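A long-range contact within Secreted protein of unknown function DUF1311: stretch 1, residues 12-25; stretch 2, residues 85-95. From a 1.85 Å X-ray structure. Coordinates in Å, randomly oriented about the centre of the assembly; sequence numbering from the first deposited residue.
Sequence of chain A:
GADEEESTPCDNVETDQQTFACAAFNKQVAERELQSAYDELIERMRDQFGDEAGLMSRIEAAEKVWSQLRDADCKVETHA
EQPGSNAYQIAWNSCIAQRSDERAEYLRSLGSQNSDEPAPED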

ATOM      1  N   ASN A  12     -20.764  19.497  -5.482  1.00 51.32           N
ATOM      2  CA  ASN A  12     -20.270  19.104  -4.127  1.00 50.96           C
ATOM      3  C   ASN A  12     -18.796  19.502  -3.920  1.00 50.04           C
ATOM      4  O   ASN A  12     -18.525  20.514  -3.277  1.00 52.06           O
ATOM      5  CB  ASN A  12     -20.485  17.601  -3.880  1.00 53.67           C
ATOM      6  N   VAL A  13     -17.843  18.729  -4.454  1.00 45.22           N
ATOM      7  CA  VAL A  13     -16.425  19.116  -4.355  1.00 43.42           C
ATOM      8  C   VAL A  13     -16.165  20.400  -5.124  1.00 40.46           C
ATOM      9  O   VAL A  13     -15.219  21.141  -4.852  1.00 40.93           O
ATOM     10  CB  VAL A  13     -15.399  18.009  -4.875  1.00 42.70           C
ATOM     11  CG1 VAL A  13     -15.590  16.702  -4.105  1.00 44.48           C
ATOM     12  CG2 VAL A  13     -15.462  17.817  -6.437  1.00 37.10           C
ATOM     13  N   GLU A  14     -16.989  20.653  -6.119  1.00 39.65           N
ATOM     14  CA  GLU A  14     -16.798  21.843  -6.913  1.00 39.30           C
ATOM     15  C   GLU A  14     -17.143  23.107  -6.102  1.00 37.82           C
ATOM     16  O   GLU A  14     -16.642  24.185  -6.455  1.00 38.03           O
ATOM     17  CB  GLU A  14     -17.594  21.751  -8.223  1.00 41.47           C
ATOM     18  CG  GLU A  14     -17.145  20.589  -9.164  1.00 37.93           C
ATOM     19  N   THR A  15     -17.960  22.987  -5.029  1.00 34.45           N
ATOM     20  CA  THR A  15     -18.454  24.170  -4.301  1.00 29.81           C
ATOM     21  C   THR A  15     -18.441  24.171  -2.766  1.00 30.41           C
ATOM     22  O   THR A  15     -18.729  25.202  -2.184  1.00 30.57           O
ATOM     23  CB  THR A  15     -19.943  24.515  -4.691  1.00 31.54           C
ATOM     24  OG1 THR A  15     -20.789  23.506  -4.145  1.00 29.88           O
ATOM     25  CG2 THR A  15     -20.141  24.609  -6.215  1.00 29.74           C
ATOM     26  N   ASP A  16     -18.150  23.061  -2.092  1.00 28.42           N
ATOM     27  CA  ASP A  16     -18.357  22.990  -0.647  1.00 30.50           C
ATOM     28  C   ASP A  16     -17.113  23.442   0.110  1.00 26.91           C
ATOM     29  O   ASP A  16     -16.047  22.911  -0.108  1.00 23.50           O
ATOM     30  CB  ASP A  16     -18.695  21.550  -0.244  1.00 32.30           C
ATOM     31  CG  ASP A  16     -18.869  21.394   1.234  1.00 39.00           C
ATOM     32  OD1 ASP A  16     -19.727  22.092   1.801  1.00 38.13           O
ATOM     33  OD2 ASP A  16     -18.126  20.592   1.831  1.00 29.09           O
ATOM     34  N   GLN A  17     -17.266  24.409   1.010  1.00 23.53           N
ATOM     35  CA  GLN A  17     -16.117  24.993   1.692  1.00 24.90           C
ATOM     36  C   GLN A  17     -15.403  23.980   2.588  1.00 24.82           C
ATOM     37  O   GLN A  17     -14.195  23.949   2.614  1.00 19.36           O
ATOM     38  CB  GLN A  17     -16.526  26.205   2.516  1.00 22.79           C
ATOM     39  CG  GLN A  17     -15.353  27.021   3.022  1.00 27.04           C
ATOM     40  CD  GLN A  17     -15.819  28.290   3.724  1.00 40.86           C
ATOM     41  OE1 GLN A  17     -16.554  28.214   4.701  1.00 43.65           O
ATOM     42  NE2 GLN A  17     -15.402  29.457   3.219  1.00 44.67           N
ATOM     43  N   GLN A  18     -16.159  23.182   3.345  1.00 22.32           N
ATOM     44  CA  GLN A  18     -15.524  22.248   4.277  1.00 20.53           C
ATOM     45  C   GLN A  18     -14.713  21.176   3.555  1.00 21.34           C
ATOM     46  O   GLN A  18     -13.595  20.863   3.979  1.00 18.43           O
ATOM     47  CB  GLN A  18     -16.563  21.645   5.233  1.00 23.13           C
ATOM     48  CG  GLN A  18     -15.892  20.812   6.320  1.00 24.61           C
ATOM     49  CD  GLN A  18     -16.872  20.171   7.289  1.00 36.77           C
ATOM     50  OE1 GLN A  18     -18.057  19.995   6.979  1.00 38.43           O
ATOM     51  NE2 GLN A  18     -16.367  19.780   8.454  1.00 32.64           N
ATOM     52  N   THR A  19     -15.218  20.665   2.433  1.00 19.89           N
ATOM     53  CA  THR A  19     -14.446  19.725   1.611  1.00 21.50           C
ATOM     54  C   THR A  19     -13.101  20.320   1.190  1.00 23.50           C
ATOM     55  O   THR A  19     -12.046  19.687   1.371  1.00 19.71           O
ATOM     56  CB  THR A  19     -15.235  19.281   0.370  1.00 24.03           C
ATOM     57  OG1 THR A  19     -16.500  18.764   0.797  1.00 27.93           O
ATOM     58  CG2 THR A  19     -14.443  18.224  -0.457  1.00 22.38           C
ATOM     59  N   PHE A  20     -13.137  21.547   0.648  1.00 19.23           N
ATOM     60  CA  PHE A  20     -11.937  22.237   0.253  1.00 19.39           C
ATOM     61  C   PHE A  20     -10.990  22.448   1.437  1.00 18.55           C
ATOM     62  O   PHE A  20      -9.805  22.140   1.316  1.00 19.15           O
ATOM     63  CB  PHE A  20     -12.315  23.602  -0.338  1.00 18.35           C
ATOM     64  CG  PHE A  20     -11.151  24.405  -0.793  1.00 18.73           C
ATOM     65  CD1 PHE A  20     -10.576  24.166  -2.030  1.00 18.37           C
ATOM     66  CD2 PHE A  20     -10.674  25.453  -0.013  1.00 21.87           C
ATOM     67  CE1 PHE A  20      -9.501  24.901  -2.460  1.00 20.48           C
ATOM     68  CE2 PHE A  20      -9.613  26.206  -0.442  1.00 23.82           C
ATOM     69  CZ  PHE A  20      -9.003  25.905  -1.675  1.00 20.90           C
ATOM     70  N   ALA A  21     -11.510  23.023   2.536  1.00 17.83           N
ATOM     71  CA  ALA A  21     -10.675  23.400   3.693  1.00 17.21           C
ATOM     72  C   ALA A  21     -10.018  22.143   4.306  1.00 18.52           C
ATOM     73  O   ALA A  21      -8.847  22.169   4.654  1.00 18.16           O
ATOM     74  CB  ALA A  21     -11.495  24.142   4.759  1.00 19.89           C
ATOM     75  N   CYS A  22     -10.793  21.068   4.456  1.00 16.85           N
ATOM     76  CA  CYS A  22     -10.306  19.854   5.088  1.00 18.09           C
ATOM     77  C   CYS A  22      -9.321  19.088   4.213  1.00 19.10           C
ATOM     78  O   CYS A  22      -8.430  18.460   4.736  1.00 18.50           O
ATOM     79  CB  CYS A  22     -11.448  18.935   5.500  1.00 18.88           C
ATOM     80  SG  CYS A  22     -12.328  19.534   6.992  1.00 20.95           S
ATOM     81  N   ALA A  23      -9.481  19.139   2.900  1.00 19.14           N
ATOM     82  CA  ALA A  23      -8.481  18.565   1.987  1.00 17.83           C
ATOM     83  C   ALA A  23      -7.133  19.274   2.176  1.00 19.26           C
ATOM     84  O   ALA A  23      -6.104  18.605   2.273  1.00 19.16           O
ATOM     85  CB  ALA A  23      -8.963  18.631   0.494  1.00 17.98           C
ATOM     86  N   ALA A  24      -7.130  20.597   2.258  1.00 18.26           N
ATOM     87  CA  ALA A  24      -5.875  21.347   2.477  1.00 21.60           C
ATOM     88  C   ALA A  24      -5.312  21.061   3.847  1.00 22.05           C
ATOM     89  O   ALA A  24      -4.112  20.809   4.028  1.00 21.43           O
ATOM     90  CB  ALA A  24      -6.090  22.877   2.291  1.00 19.36           C
ATOM     91  N   PHE A  25      -6.188  21.065   4.834  1.00 19.57           N
ATOM     92  CA  PHE A  25      -5.743  20.823   6.201  1.00 20.90           C
ATOM     93  C   PHE A  25      -5.147  19.411   6.377  1.00 21.40           C
ATOM     94  O   PHE A  25      -4.105  19.231   7.004  1.00 22.51           O
ATOM     95  CB  PHE A  25      -6.916  21.031   7.172  1.00 20.60           C
ATOM     96  CG  PHE A  25      -6.513  20.956   8.603  1.00 24.07           C
ATOM     97  CD1 PHE A  25      -6.532  19.755   9.271  1.00 24.57           C
ATOM     98  CD2 PHE A  25      -6.117  22.097   9.281  1.00 35.42           C
ATOM     99  CE1 PHE A  25      -6.131  19.679  10.595  1.00 26.50           C
ATOM    100  CE2 PHE A  25      -5.752  22.032  10.636  1.00 34.53           C
ATOM    101  CZ  PHE A  25      -5.749  20.819  11.272  1.00 25.89           C
ATOM    102  N   SER A  85      -8.608  24.979  -9.838  1.00 16.44           N
ATOM    103  CA  SER A  85     -10.023  24.897  -9.539  1.00 17.58           C
ATOM    104  C   SER A  85     -10.203  24.232  -8.164  1.00 21.72           C
ATOM    105  O   SER A  85      -9.298  23.548  -7.654  1.00 20.03           O
ATOM    106  CB  SER A  85     -10.744  24.089 -10.586  1.00 19.08           C
ATOM    107  OG  SER A  85     -10.451  22.651 -10.532  1.00 17.88           O
ATOM    108  N   ASN A  86     -11.374  24.415  -7.587  1.00 17.61           N
ATOM    109  CA  ASN A  86     -11.709  23.766  -6.317  1.00 20.12           C
ATOM    110  C   ASN A  86     -11.449  22.256  -6.430  1.00 20.43           C
ATOM    111  O   ASN A  86     -10.760  21.699  -5.577  1.00 18.63           O
ATOM    112  CB  ASN A  86     -13.162  24.029  -5.924  1.00 19.66           C
ATOM    113  CG  ASN A  86     -13.405  25.436  -5.413  1.00 17.60           C
ATOM    114  OD1 ASN A  86     -12.733  26.399  -5.796  1.00 20.49           O
ATOM    115  ND2 ASN A  86     -14.338  25.552  -4.504  1.00 18.77           N
ATOM    116  N   ALA A  87     -11.974  21.621  -7.495  1.00 19.41           N
ATOM    117  CA  ALA A  87     -11.895  20.199  -7.712  1.00 20.96           C
ATOM    118  C   ALA A  87     -10.448  19.753  -7.857  1.00 20.10           C
ATOM    119  O   ALA A  87     -10.060  18.692  -7.336  1.00 19.21           O
ATOM    120  CB  ALA A  87     -12.717  19.765  -8.955  1.00 19.78           C
ATOM    121  N   TYR A  88      -9.653  20.563  -8.550  1.00 21.36           N
ATOM    122  CA  TYR A  88      -8.249  20.280  -8.729  1.00 19.64           C
ATOM    123  C   TYR A  88      -7.496  20.366  -7.415  1.00 18.62           C
ATOM    124  O   TYR A  88      -6.685  19.478  -7.085  1.00 19.31           O
ATOM    125  CB  TYR A  88      -7.635  21.229  -9.707  1.00 19.97           C
ATOM    126  CG  TYR A  88      -6.144  21.059  -9.911  1.00 19.29           C
ATOM    127  CD1 TYR A  88      -5.232  21.671  -9.054  1.00 18.45           C
ATOM    128  CD2 TYR A  88      -5.649  20.326 -10.991  1.00 23.35           C
ATOM    129  CE1 TYR A  88      -3.869  21.566  -9.260  1.00 20.12           C
ATOM    130  CE2 TYR A  88      -4.264  20.192 -11.207  1.00 20.62           C
ATOM    131  CZ  TYR A  88      -3.400  20.814 -10.324  1.00 25.20           C
ATOM    132  OH  TYR A  88      -2.080  20.758 -10.531  1.00 24.72           O
ATOM    133  N   GLN A  89      -7.743  21.422  -6.664  1.00 16.34           N
ATOM    134  CA  GLN A  89      -7.052  21.558  -5.372  1.00 18.44           C
ATOM    135  C   GLN A  89      -7.393  20.423  -4.391  1.00 20.16           C
ATOM    136  O   GLN A  89      -6.500  19.897  -3.710  1.00 20.38           O
ATOM    137  CB  GLN A  89      -7.389  22.874  -4.714  1.00 20.52           C
ATOM    138  CG  GLN A  89      -6.928  24.090  -5.415  1.00 23.73           C
ATOM    139  CD  GLN A  89      -5.503  24.037  -5.739  1.00 27.76           C
ATOM    140  OE1 GLN A  89      -5.105  24.087  -6.923  1.00 33.00           O
ATOM    141  NE2 GLN A  89      -4.694  23.988  -4.711  1.00 32.27           N
ATOM    142  N   ILE A  90      -8.670  20.059  -4.309  1.00 17.30           N
ATOM    143  CA  ILE A  90      -9.111  18.956  -3.457  1.00 18.41           C
ATOM    144  C   ILE A  90      -8.444  17.642  -3.919  1.00 20.76           C
ATOM    145  O   ILE A  90      -7.958  16.852  -3.090  1.00 18.46           O
ATOM    146  CB  ILE A  90     -10.653  18.842  -3.455  1.00 19.72           C
ATOM    147  CG1 ILE A  90     -11.286  20.056  -2.736  1.00 19.51           C
ATOM    148  CG2 ILE A  90     -11.095  17.478  -2.902  1.00 19.11           C
ATOM    149  CD1 ILE A  90     -12.750  20.257  -3.033  1.00 18.65           C
ATOM    150  N   ALA A  91      -8.449  17.383  -5.229  1.00 17.65           N
ATOM    151  CA  ALA A  91      -7.843  16.164  -5.773  1.00 20.14           C
ATOM    152  C   ALA A  91      -6.325  16.113  -5.525  1.00 18.50           C
ATOM    153  O   ALA A  91      -5.783  15.037  -5.123  1.00 19.10           O
ATOM    154  CB  ALA A  91      -8.144  16.019  -7.270  1.00 19.10           C
ATOM    155  N   TRP A  92      -5.676  17.244  -5.761  1.00 17.49           N
ATOM    156  CA  TRP A  92      -4.245  17.387  -5.581  1.00 18.88           C
ATOM    157  C   TRP A  92      -3.889  17.149  -4.131  1.00 18.34           C
ATOM    158  O   TRP A  92      -3.053  16.285  -3.819  1.00 15.96           O
ATOM    159  CB  TRP A  92      -3.738  18.760  -6.023  1.00 17.79           C
ATOM    160  CG  TRP A  92      -2.293  18.885  -5.868  1.00 17.06           C
ATOM    161  CD1 TRP A  92      -1.627  19.316  -4.754  1.00 20.27           C
ATOM    162  CD2 TRP A  92      -1.286  18.596  -6.854  1.00 16.51           C
ATOM    163  NE1 TRP A  92      -0.265  19.268  -4.979  1.00 21.40           N
ATOM    164  CE2 TRP A  92      -0.034  18.834  -6.253  1.00 20.50           C
ATOM    165  CE3 TRP A  92      -1.326  18.126  -8.172  1.00 23.54           C
ATOM    166  CZ2 TRP A  92       1.164  18.634  -6.924  1.00 24.34           C
ATOM    167  CZ3 TRP A  92      -0.133  17.935  -8.845  1.00 29.82           C
ATOM    168  CH2 TRP A  92       1.096  18.186  -8.217  1.00 29.52           C
ATOM    169  N   ASN A  93      -4.570  17.864  -3.248  1.00 18.69           N
ATOM    170  CA  ASN A  93      -4.335  17.749  -1.815  1.00 16.16           C
ATOM    171  C   ASN A  93      -4.619  16.350  -1.258  1.00 18.17           C
ATOM    172  O   ASN A  93      -3.842  15.866  -0.408  1.00 17.47           O
ATOM    173  CB  ASN A  93      -5.090  18.844  -1.051  1.00 18.34           C
ATOM    174  CG  ASN A  93      -4.485  20.185  -1.226  1.00 21.75           C
ATOM    175  OD1 ASN A  93      -3.308  20.294  -1.549  1.00 22.44           O
ATOM    176  ND2 ASN A  93      -5.271  21.248  -0.987  1.00 19.04           N
ATOM    177  N   SER A  94      -5.666  15.684  -1.740  1.00 18.83           N
ATOM    178  CA  SER A  94      -5.980  14.295  -1.338  1.00 19.60           C
ATOM    179  C   SER A  94      -4.902  13.325  -1.820  1.00 19.16           C
ATOM    180  O   SER A  94      -4.526  12.410  -1.084  1.00 18.13           O
ATOM    181  CB  SER A  94      -7.342  13.833  -1.874  1.00 23.55           C
ATOM    182  OG  SER A  94      -8.323  14.756  -1.437  1.00 29.23           O
ATOM    183  N   CYS A  95      -4.409  13.541  -3.020  1.00 17.57           N
ATOM    184  CA  CYS A  95      -3.349  12.714  -3.583  1.00 20.04           C
ATOM    185  C   CYS A  95      -2.061  12.867  -2.734  1.00 18.11           C
ATOM    186  O   CYS A  95      -1.426  11.868  -2.342  1.00 18.80           O
ATOM    187  CB  CYS A  95      -3.131  13.100  -5.039  1.00 19.05           C
ATOM    188  SG  CYS A  95      -1.831  12.134  -5.859  1.00 25.54           S
TER
HETATM  189  O   HOH W   1     -15.072  23.093  -2.936  1.00 30.54           O
HETATM  190  O   HOH W   2      -8.050  21.964  -0.896  1.00 21.31           O
HETATM  191  O   HOH W   3      -5.955  15.986   1.880  1.00 31.25           O

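This contact is an apolar packing of two helices running in roughly the same direction, centred on Ile90 and supplemented by water bridges, with no direct hydrogen bond between the modelled atoms of the two stretches. The axes of helix 17-25 and helix 86-95 approach to 8.4 Å, and their N-to-C directions differ by 31°. The two stretches together bury 550 Å².

Ile90 contributes the largest share, 98 Å². Its CA-to-CB bond points sideways, but with chi1 at -68° (m) and chi2 at 163° (t) the end of the side chain comes nearer the first stretch. There CD1 lies 3.9 Å from Val13 CB and 3.7 Å from Thr19 CG2, while CG1 lies 4.2 Å from Phe20 CD1 and CG2 lies 4.2 Å from Ala23 CB. A branched aliphatic side chain suits this position because its separate carbons meet Val13 in the loop before the first helix as well as Thr19, Phe20 and Ala23 within that helix. The shortest approach, 3.2 Å from Ile90 CD1 to Val13 O, is a close packing contact with the backbone.

Ala23 is buried and points toward the second helix. Its small side chain fits the close backbone approach, 5.5 Å between Ala23 CA and Ile90 CA, and places Ala23 CB 4.0 Å from Ile90 CA. At the other close point in the register, Glu14 CA and Ala87 CA are 5.2 Å apart; Ala87 CB meets Val13 CG2 at 4.2 Å, again a small methyl against an apolar branch.

Phe20 sets off sideways, and its t rotamer brings the ring nearer the second helix, where the residue loses 77 Å². Phe20 CE1 lies 3.7 Å from Gln89 CB, so the ring packs on the aliphatic base of a polar side chain. Asn86 O is near the ring plane, at the edge, 4.3 Å from Phe20 CD1.

Polar groups are joined through solvent. Water 1 donates to Val13 O (2.7 Å from its O) and Asp16 O (3.0 Å from its O) and accepts from Asn86 ND2, 3.0 Å from the water O. Asn86 ND2 also lies 3.3 Å from Glu14 O, but the angle is too poor for a hydrogen bond. Farther along, water 2 accepts from Asn93 ND2 (2.9 Å to the water O) and donates to Phe20 O (2.8 Å from the water O). Asn93 is buried and points toward the first helix, so its amide can serve this bridge while Asn93 CB packs 4.2 Å from Ala23 CB. Water 3 donates to Ala23 O at 2.7 Å from its O and, weakly, to Asn93 O at 3.1 Å.

Both helix starts are capped locally. Asp16 OD2 accepts from Thr19 N at 3.0 Å and from Thr19 OG1 at 2.7 Å, leaving Thr19 CG2 to meet Ile90. Ser85 OG accepts from Tyr88 N at 3.0 Å.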